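Local coordinates for protein leucine aminopeptidase 1, chloroplastic (Solanum lycopersicum, PDB 5D8N) that removes unsubstituted N-terminal residues, preferably leucine, from peptides as a magnesium-dependent homohexameric aminopeptidase, and also acts as a protein-folding chaperone, at residues A[384-389]-A[471-476]; A[412-417]-A[478-483]; A[363-368]-A[379-384]; A[302-307]-A[323-328]. The protein carries 1 engineered substitution. All blocks are in the same frame, centred on the assembly; numbering follows the deposited sequence.

Interaction 1: A[384-389]-A[471-476]; sequences TDAEGR and INTGPG
Ala386 and Arg389 meet Asn472 and Thr473 where the NTDAEGR signature of the M17 aminopeptidases, source of the magnesium-binding Asp385 and Glu387, passes a loop between strand 470-471 and helix 479-488. Asn472 suits this place because its amide can serve two backbone carbonyls at once. Its ND2 gives a hydrogen bond of 2.9 Å to Ala386 O, and it also bonds the carbonyl O of Asn383, the first residue of the signature. Ala386 O lies almost in the plane of the Asn472 amide, whereas ND2 stands well above the plane of the Ala386 carbonyl, 60° out of it. The side chain reaches there with chi1 at 79°, which sets CG between its own backbone N and carbonyl carbon.

Arg389, a predicted active-site residue, serves the backbone of the same loop. A bend at chi3 (70°) turns NE aside from the extended line of the chain, and NH1 beyond it donates a weak bond of 2.8 Å to Asn472 O. Water 1 lies in the guanidinium plane, accepting at 3.1 Å from NH1 and at 2.9 Å from Gly474 N, which provides for that amide as well. Phe486 and Leu487 of helix 479-488 touch the arginine. Ala386 is small enough to admit the threonine beside it: its CB comes within 3.1 Å of Thr473 OG1.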
# COMPACT_ATOMS: atom_id res chain seq x y z
N THR A 384 -0.27 4.18 18.82
CA THR A 384 -1.58 4.48 19.40
C THR A 384 -2.70 3.51 19.03
O THR A 384 -3.79 3.56 19.61
CB THR A 384 -2.04 5.91 19.04
OG1 THR A 384 -2.02 6.07 17.62
CG2 THR A 384 -1.13 6.94 19.72
N ASP A 385 -2.37 2.49 18.25
CA ASP A 385 -3.29 1.39 17.99
C ASP A 385 -3.14 0.26 19.01
O ASP A 385 -3.90 -0.71 19.00
CB ASP A 385 -3.05 0.82 16.59
CG ASP A 385 -3.53 1.74 15.47
OD1 ASP A 385 -4.30 2.70 15.72
OD2 ASP A 385 -3.08 1.51 14.33
N ALA A 386 -2.16 0.38 19.90
CA ALA A 386 -2.02 -0.57 20.99
C ALA A 386 -2.17 0.06 22.36
O ALA A 386 -1.36 -0.13 23.26
CB ALA A 386 -0.68 -1.29 20.86
N GLU A 387 -3.28 0.77 22.57
CA GLU A 387 -3.50 1.49 23.81
C GLU A 387 -4.22 0.65 24.85
O GLU A 387 -4.17 0.92 26.04
CB GLU A 387 -4.25 2.80 23.54
CG GLU A 387 -3.39 3.81 22.79
CD GLU A 387 -3.99 5.20 22.64
OE1 GLU A 387 -5.08 5.49 23.19
OE2 GLU A 387 -3.34 6.03 21.97
N GLY A 388 -4.87 -0.41 24.40
CA GLY A 388 -5.59 -1.28 25.32
C GLY A 388 -4.69 -1.82 26.44
O GLY A 388 -5.10 -1.86 27.60
N ARG A 389 -3.47 -2.22 26.08
CA ARG A 389 -2.55 -2.78 27.05
C ARG A 389 -2.16 -1.77 28.09
O ARG A 389 -1.86 -2.17 29.21
CB ARG A 389 -1.31 -3.35 26.38
CG ARG A 389 -0.51 -2.32 25.59
CD ARG A 389 0.55 -3.01 24.75
NE ARG A 389 -0.06 -3.74 23.66
CZ ARG A 389 0.60 -4.51 22.79
NH1 ARG A 389 1.90 -4.73 22.92
NH2 ARG A 389 -0.07 -5.16 21.87
N ILE A 471 8.74 0.57 25.46
CA ILE A 471 7.75 1.02 24.49
C ILE A 471 6.52 0.13 24.65
O ILE A 471 6.60 -0.91 25.28
CB ILE A 471 8.27 0.94 23.04
CG1 ILE A 471 8.63 -0.50 22.65
CG2 ILE A 471 9.44 1.89 22.83
CD1 ILE A 471 9.26 -0.64 21.28
N ASN A 472 5.40 0.50 24.02
CA ASN A 472 4.18 -0.26 24.14
C ASN A 472 3.95 -1.31 23.04
O ASN A 472 3.29 -2.31 23.28
CB ASN A 472 2.96 0.65 24.31
CG ASN A 472 2.49 1.26 23.00
OD1 ASN A 472 3.25 1.92 22.30
ND2 ASN A 472 1.19 1.16 22.75
N THR A 473 4.68 -1.20 21.93
CA THR A 473 4.46 -2.09 20.80
C THR A 473 5.76 -2.53 20.15
O THR A 473 6.56 -1.72 19.70
CB THR A 473 3.65 -1.34 19.73
OG1 THR A 473 2.39 -0.96 20.30
CG2 THR A 473 3.38 -2.23 18.55
N GLY A 474 5.95 -3.84 20.11
CA GLY A 474 7.15 -4.44 19.54
C GLY A 474 6.93 -4.75 18.07
O GLY A 474 5.92 -4.35 17.49
N PRO A 475 7.92 -5.37 17.44
CA PRO A 475 7.76 -5.75 16.04
C PRO A 475 6.61 -6.74 15.78
O PRO A 475 6.05 -7.33 16.70
CB PRO A 475 9.12 -6.36 15.67
CG PRO A 475 9.80 -6.67 16.96
CD PRO A 475 9.21 -5.79 18.02
N GLY A 476 6.15 -6.80 14.55
CA GLY A 476 5.04 -7.67 14.16
C GLY A 476 5.35 -9.12 14.49
O GLY A 476 4.47 -9.85 14.96
O HOH W 1 4.15 -5.83 21.12

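Interaction 2: A[412-417]-A[478-483]; sequences TLTGAI and GGAITG
The backbones draw closest at Ile417 and Ala480, whose CA atoms are 5.5 Å apart, and lie wider, at 7.3 Å, between Leu413 and Gly483. Three side chains of 412-417 close on Ala480 CB. Thr414 OG1 touches it at 3.6 Å, Ile417 CD1 at 4.0 Å, and the methyl of Ala416 stands 4.3 Å off; the alanine methyl is short enough to let the backbones come this near while still meeting all three. Thr414 CG2 meets Gly479 O and Ala480 CA instead.

Two helix starts thus meet in the catalytic domain: helix 416-421, entered from the end of central strand 406-411, and helix 479-488. Each beginning is finished in its own way. Thr414 has chi1 at 65°, which places OG1 to accept the capping bond from Ile417 N at 3.1 Å, while the same hydroxyl is hydrogen-bonded to Asp501 OD2 outside the segments. Gly478 is the N-cap of the other helix, and its positive phi of 94° suits glycine. Ala416 also packs on Val419 of a second subunit, and Ile481 on Ala420 of that chain.

Glycine helps on the helix face as well. With no side chain on Gly483, the methyl CD2 of Leu413 can rest 4.0 Å from its CA, and Gly479 leaves the way clear for Ala416 CB, which sits 3.8 Å from Ala480 N.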
# COMPACT_ATOMS: atom_id res chain seq x y z
N THR A 412 -8.76 -8.62 23.93
CA THR A 412 -8.55 -8.62 22.50
C THR A 412 -7.33 -7.79 22.21
O THR A 412 -7.42 -6.59 21.96
CB THR A 412 -9.78 -8.04 21.79
OG1 THR A 412 -10.14 -6.78 22.37
CG2 THR A 412 -10.95 -8.93 21.96
N LEU A 413 -6.16 -8.38 22.40
CA LEU A 413 -4.93 -7.61 22.44
C LEU A 413 -4.24 -7.40 21.09
O LEU A 413 -3.77 -6.32 20.83
CB LEU A 413 -3.93 -8.19 23.42
CG LEU A 413 -3.07 -7.11 24.05
CD1 LEU A 413 -3.86 -6.36 25.12
CD2 LEU A 413 -1.81 -7.71 24.65
N THR A 414 -4.14 -8.43 20.26
CA THR A 414 -3.34 -8.34 19.04
C THR A 414 -4.05 -8.97 17.84
O THR A 414 -4.80 -9.95 18.00
CB THR A 414 -1.97 -9.04 19.23
OG1 THR A 414 -2.15 -10.45 19.44
CG2 THR A 414 -1.23 -8.45 20.41
N GLY A 415 -3.77 -8.49 16.64
CA GLY A 415 -4.08 -9.23 15.41
C GLY A 415 -3.14 -10.43 15.28
O GLY A 415 -3.43 -11.42 14.61
N ALA A 416 -1.95 -10.32 15.87
CA ALA A 416 -0.93 -11.33 15.67
C ALA A 416 -1.44 -12.69 16.16
O ALA A 416 -1.10 -13.74 15.59
CB ALA A 416 0.32 -10.95 16.43
N ILE A 417 -2.18 -12.70 17.26
CA ILE A 417 -2.66 -13.99 17.79
C ILE A 417 -3.64 -14.68 16.84
O ILE A 417 -3.65 -15.89 16.76
CB ILE A 417 -3.29 -13.87 19.20
CG1 ILE A 417 -3.37 -15.23 19.85
CG2 ILE A 417 -4.68 -13.26 19.11
CD1 ILE A 417 -2.00 -15.83 20.14
N GLY A 478 6.23 -11.96 16.54
CA GLY A 478 6.21 -12.17 17.98
C GLY A 478 5.23 -11.31 18.76
O GLY A 478 5.33 -11.19 19.97
N GLY A 479 4.38 -10.57 18.05
CA GLY A 479 3.63 -9.45 18.62
C GLY A 479 2.69 -9.85 19.76
O GLY A 479 2.49 -9.09 20.70
N ALA A 480 2.16 -11.06 19.71
CA ALA A 480 1.31 -11.54 20.79
C ALA A 480 2.13 -11.91 22.01
O ALA A 480 1.68 -11.72 23.13
CB ALA A 480 0.48 -12.73 20.34
N ILE A 481 3.35 -12.38 21.78
CA ILE A 481 4.28 -12.66 22.85
C ILE A 481 4.77 -11.40 23.55
O ILE A 481 4.79 -11.34 24.79
CB ILE A 481 5.48 -13.46 22.33
CG1 ILE A 481 5.01 -14.80 21.79
CG2 ILE A 481 6.53 -13.63 23.42
CD1 ILE A 481 6.07 -15.56 21.04
N THR A 482 5.24 -10.41 22.79
CA THR A 482 5.70 -9.18 23.41
C THR A 482 4.56 -8.39 24.06
O THR A 482 4.73 -7.73 25.08
CB THR A 482 6.45 -8.27 22.42
OG1 THR A 482 5.65 -8.05 21.24
CG2 THR A 482 7.80 -8.88 22.05
N GLY A 483 3.34 -8.58 23.56
CA GLY A 483 2.16 -8.06 24.26
C GLY A 483 2.05 -8.66 25.65
O GLY A 483 1.86 -7.95 26.64

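Interaction 3: A[363-368]-A[379-384]; sequences EGMRPG and IEVNNT
Pro367 and Gly368 meet Val381 and Thr384 at the base of a beta hairpin, the one made by strands 370-372 and 378-380 in a small three-stranded sheet. Among the polar links the direct one is between backbones: Gly368 N donates to Val381 O over 2.7 Å, nearly straight at 170°. Val381 is the centre of an inverse gamma turn, which presents this carbonyl to the incoming loop. Gly368 takes a positive phi of 91°, which comes readily to glycine.

Water 2 makes the second link, donating to Gly368 O at 2.7 Å and to Glu380 OE2 at 2.6 Å. The extended Glu380 chain suits it to carry a carboxylate to the edge of the contact, where OE1 bonds Ser465 OG and OE2 forms a salt bridge with Lys323 of a third subunit. Arg366 points away from the hairpin and pairs with Glu357 of that same neighbouring chain and with Asp369 of its own, so this contact borders a subunit interface.

The van der Waals contacts come from two pairs of side chains. Met365 and Val381 reach toward each other tip to tip, the flexible thioether bringing Met365 SD to 3.8 Å from Val381 CG2. Pro367 and Thr384 cross obliquely. With chi1 of Thr384 at 55°, its hydroxyl lies between the backbone N and carbonyl carbon, and its methyl CG2 faces the proline ring, 3.7 Å from Pro367 N and 3.8 Å from Pro367 CD.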
# COMPACT_ATOMS: atom_id res chain seq x y z
N GLU A 363 -7.61 16.97 23.65
CA GLU A 363 -7.26 16.54 25.00
C GLU A 363 -6.58 15.16 24.99
O GLU A 363 -6.16 14.67 26.03
CB GLU A 363 -8.50 16.49 25.90
CG GLU A 363 -9.10 17.85 26.23
CD GLU A 363 -10.17 18.31 25.24
OE1 GLU A 363 -10.45 17.57 24.25
OE2 GLU A 363 -10.76 19.40 25.49
N GLY A 364 -6.35 14.62 23.80
CA GLY A 364 -5.87 13.24 23.68
C GLY A 364 -4.38 13.03 23.83
O GLY A 364 -3.58 13.96 23.64
N MET A 365 -4.00 11.78 24.06
CA MET A 365 -2.61 11.33 24.02
C MET A 365 -2.10 11.30 22.58
O MET A 365 -2.83 10.97 21.67
CB MET A 365 -2.50 9.94 24.65
CG MET A 365 -1.12 9.32 24.60
SD MET A 365 -0.98 7.83 25.61
CE MET A 365 -2.25 6.79 24.93
N ARG A 366 -0.84 11.69 22.37
CA ARG A 366 -0.20 11.66 21.07
C ARG A 366 0.71 10.45 20.99
O ARG A 366 1.31 10.09 21.99
CB ARG A 366 0.64 12.92 20.88
CG ARG A 366 -0.12 14.25 20.88
CD ARG A 366 0.71 15.34 21.55
NE ARG A 366 0.76 15.10 22.98
CZ ARG A 366 -0.07 15.64 23.86
NH1 ARG A 366 -0.74 16.74 23.55
NH2 ARG A 366 -0.21 15.07 25.06
N PRO A 367 1.00 9.96 19.78
CA PRO A 367 2.07 9.00 19.66
C PRO A 367 3.35 9.64 20.15
O PRO A 367 3.57 10.81 19.83
CB PRO A 367 2.13 8.69 18.15
CG PRO A 367 1.28 9.70 17.47
CD PRO A 367 0.32 10.22 18.49
N GLY A 368 4.22 8.86 20.79
CA GLY A 368 5.47 9.38 21.36
C GLY A 368 5.36 9.83 22.82
O GLY A 368 6.36 9.98 23.53
N ILE A 379 6.18 4.37 30.09
CA ILE A 379 5.91 3.72 28.80
C ILE A 379 5.89 4.74 27.70
O ILE A 379 5.16 5.73 27.77
CB ILE A 379 4.53 3.03 28.81
CG1 ILE A 379 4.47 2.03 29.97
CG2 ILE A 379 4.26 2.32 27.50
CD1 ILE A 379 3.06 1.89 30.50
N GLU A 380 6.79 4.56 26.74
CA GLU A 380 6.77 5.37 25.54
C GLU A 380 5.78 4.81 24.54
O GLU A 380 5.87 3.65 24.13
CB GLU A 380 8.15 5.44 24.89
CG GLU A 380 8.15 6.23 23.58
CD GLU A 380 9.51 6.28 22.91
OE1 GLU A 380 10.38 5.39 23.14
OE2 GLU A 380 9.71 7.31 22.23
N VAL A 381 4.79 5.61 24.19
CA VAL A 381 3.69 5.08 23.40
C VAL A 381 4.06 5.24 21.94
O VAL A 381 3.73 6.23 21.32
CB VAL A 381 2.36 5.78 23.77
CG1 VAL A 381 1.23 5.24 22.91
CG2 VAL A 381 2.04 5.55 25.23
N ASN A 382 4.75 4.26 21.38
CA ASN A 382 5.17 4.35 19.99
C ASN A 382 4.05 4.01 19.01
O ASN A 382 4.17 4.30 17.82
CB ASN A 382 6.38 3.46 19.70
CG ASN A 382 6.08 1.99 19.90
OD1 ASN A 382 5.53 1.60 20.93
ND2 ASN A 382 6.58 1.15 19.02
N ASN A 383 2.96 3.42 19.50
CA ASN A 383 1.86 3.04 18.61
C ASN A 383 0.52 3.22 19.31
O ASN A 383 0.19 2.47 20.23
CB ASN A 383 2.04 1.59 18.19
CG ASN A 383 0.99 1.11 17.21
OD1 ASN A 383 0.39 1.88 16.47
ND2 ASN A 383 0.78 -0.19 17.19
N THR A 384 -0.27 4.18 18.82
CA THR A 384 -1.58 4.48 19.40
C THR A 384 -2.70 3.51 19.03
O THR A 384 -3.79 3.56 19.61
CB THR A 384 -2.04 5.91 19.04
OG1 THR A 384 -2.02 6.07 17.62
CG2 THR A 384 -1.13 6.94 19.72
O HOH W 2 8.94 9.75 22.64

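Interaction 4: A[302-307]-A[323-328]; sequences LTFDSG and KNDMGG
Asp325 OD2 is gripped by two donors. Asp305 N reaches it over 3.1 Å, coming from above the carboxylate plane, 55° out of it, and water 4 donates to it at 2.8 Å. The same water donates to Thr303 O and so ties the carboxylate a second time to the corner where strand 293-305 turns. An aspartate suits this place: chi1 of -79° sets CG beside its own backbone N and anti to the carbonyl carbon, and the short chain leaves OD2 close to the turning backbone. OD2 is also 3.5 Å from Phe304 CA, and the phenyl ring stands steeply to the carboxylate, their planes 79° apart.

A second water, water 3, joins the backbones by donating to Leu302 O and accepting from Met326 N at 2.7 Å. Met326 is the third residue of a type II turn from Asn324 to Gly327 and the N-cap of helix 327-342. Its flexible side chain lies slantwise against Thr303, with SD 4.0 Å from Thr303 CG2 and CG packed against Leu302 O.

Asp305 makes an Asx turn, its OD1 accepting from Gly307 N at 3.2 Å; Asn358 ND2 bonds the same oxygen, while OD2 has a long, weak ion pair with Lys300. Asp305 OD2 and Asp325 OD1 lie 4.9 Å apart, and a metal ion near both would probably ease their repulsion. Asp305 binds both magnesium ions and Asp325 the first, the carboxylate-bridged two-metal centre of M17 aminopeptidases.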
# COMPACT_ATOMS: atom_id res chain seq x y z
N LEU A 302 -12.09 -1.31 26.64
CA LEU A 302 -12.26 -0.23 25.67
C LEU A 302 -13.57 -0.47 24.94
O LEU A 302 -13.72 -1.42 24.15
CB LEU A 302 -11.08 -0.21 24.69
CG LEU A 302 -9.90 0.61 25.20
CD1 LEU A 302 -9.30 -0.04 26.42
CD2 LEU A 302 -8.84 0.70 24.10
N THR A 303 -14.53 0.41 25.23
CA THR A 303 -15.86 0.31 24.67
C THR A 303 -15.84 0.72 23.20
O THR A 303 -16.61 0.21 22.37
CB THR A 303 -16.85 1.22 25.44
OG1 THR A 303 -16.43 2.58 25.41
CG2 THR A 303 -16.97 0.76 26.87
N PHE A 304 -14.83 1.49 22.85
CA PHE A 304 -14.41 1.68 21.47
C PHE A 304 -12.90 1.89 21.43
O PHE A 304 -12.33 2.66 22.22
CB PHE A 304 -15.10 2.90 20.85
CG PHE A 304 -14.65 3.22 19.46
CD1 PHE A 304 -15.02 2.43 18.39
CD2 PHE A 304 -13.76 4.26 19.23
CE1 PHE A 304 -14.47 2.63 17.14
CE2 PHE A 304 -13.22 4.47 17.97
CZ PHE A 304 -13.57 3.65 16.92
N ASP A 305 -12.28 1.28 20.42
CA ASP A 305 -10.85 1.43 20.19
C ASP A 305 -10.51 2.04 18.82
O ASP A 305 -10.69 1.38 17.80
CB ASP A 305 -10.17 0.07 20.33
CG ASP A 305 -8.67 0.19 20.51
OD1 ASP A 305 -8.13 1.28 20.21
OD2 ASP A 305 -8.08 -0.81 20.99
N SER A 306 -10.07 3.30 18.85
CA SER A 306 -9.68 4.11 17.69
C SER A 306 -8.65 3.43 16.78
O SER A 306 -8.59 3.73 15.59
CB SER A 306 -9.06 5.45 18.13
OG SER A 306 -9.94 6.56 18.01
N GLY A 307 -7.76 2.63 17.37
CA GLY A 307 -6.80 1.86 16.60
C GLY A 307 -7.30 0.55 16.01
O GLY A 307 -8.49 0.39 15.75
N LYS A 323 -15.00 -5.96 15.39
CA LYS A 323 -16.22 -5.93 16.20
C LYS A 323 -16.03 -6.66 17.53
O LYS A 323 -16.97 -6.79 18.32
CB LYS A 323 -17.36 -6.53 15.37
CG LYS A 323 -17.64 -5.73 14.10
CD LYS A 323 -19.01 -6.00 13.53
CE LYS A 323 -20.08 -5.35 14.41
NZ LYS A 323 -21.44 -5.80 13.99
N ASN A 324 -14.77 -6.89 17.85
CA ASN A 324 -14.38 -7.62 19.03
C ASN A 324 -14.09 -6.75 20.25
O ASN A 324 -13.70 -7.28 21.29
CB ASN A 324 -13.18 -8.52 18.69
CG ASN A 324 -11.94 -7.74 18.33
OD1 ASN A 324 -11.89 -6.52 18.52
ND2 ASN A 324 -10.91 -8.44 17.85
N ASP A 325 -14.18 -5.43 20.10
CA ASP A 325 -13.93 -4.48 21.20
C ASP A 325 -14.70 -4.96 22.43
O ASP A 325 -15.84 -5.43 22.31
CB ASP A 325 -14.46 -3.07 20.88
CG ASP A 325 -13.53 -2.29 19.95
OD1 ASP A 325 -12.41 -2.80 19.68
OD2 ASP A 325 -13.93 -1.18 19.50
N MET A 326 -14.02 -4.92 23.57
CA MET A 326 -14.67 -5.18 24.85
C MET A 326 -15.01 -6.65 25.11
O MET A 326 -15.72 -6.96 26.05
CB MET A 326 -15.94 -4.32 24.92
CG MET A 326 -16.07 -3.40 26.11
SD MET A 326 -17.84 -3.08 26.01
CE MET A 326 -18.52 -4.71 26.20
N GLY A 327 -14.57 -7.56 24.26
CA GLY A 327 -14.84 -8.98 24.48
C GLY A 327 -14.36 -9.49 25.83
O GLY A 327 -14.95 -10.39 26.42
N GLY A 328 -13.24 -8.93 26.28
CA GLY A 328 -12.61 -9.35 27.51
C GLY A 328 -13.46 -8.90 28.69
O GLY A 328 -13.77 -9.70 29.58
O HOH W 3 -11.81 -3.65 24.37
O HOH W 4 -16.74 -1.01 19.76

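In the fold
Interaction 1 lies in the midst of the others: its centre is 9 Å from that of interaction 2, 10 Å from interaction 3 and 15 Å from interaction 4. Arg389 links it to interaction 2, with NH1 3.6 Å from Gly483 CA. Thr384 belongs to interactions 1 and 3, so the hairpin base runs straight into the signature segment. Metal-binding residues come from both interaction 1 and interaction 4; the side chains of Glu387 and Asp305 are about 5 Å apart, and Lys300 completes the set near Leu413 of interaction 2. The engineered Glu312, at a predicted active-site position, lies in the unmodelled residues 308-319 between the segments of interaction 4.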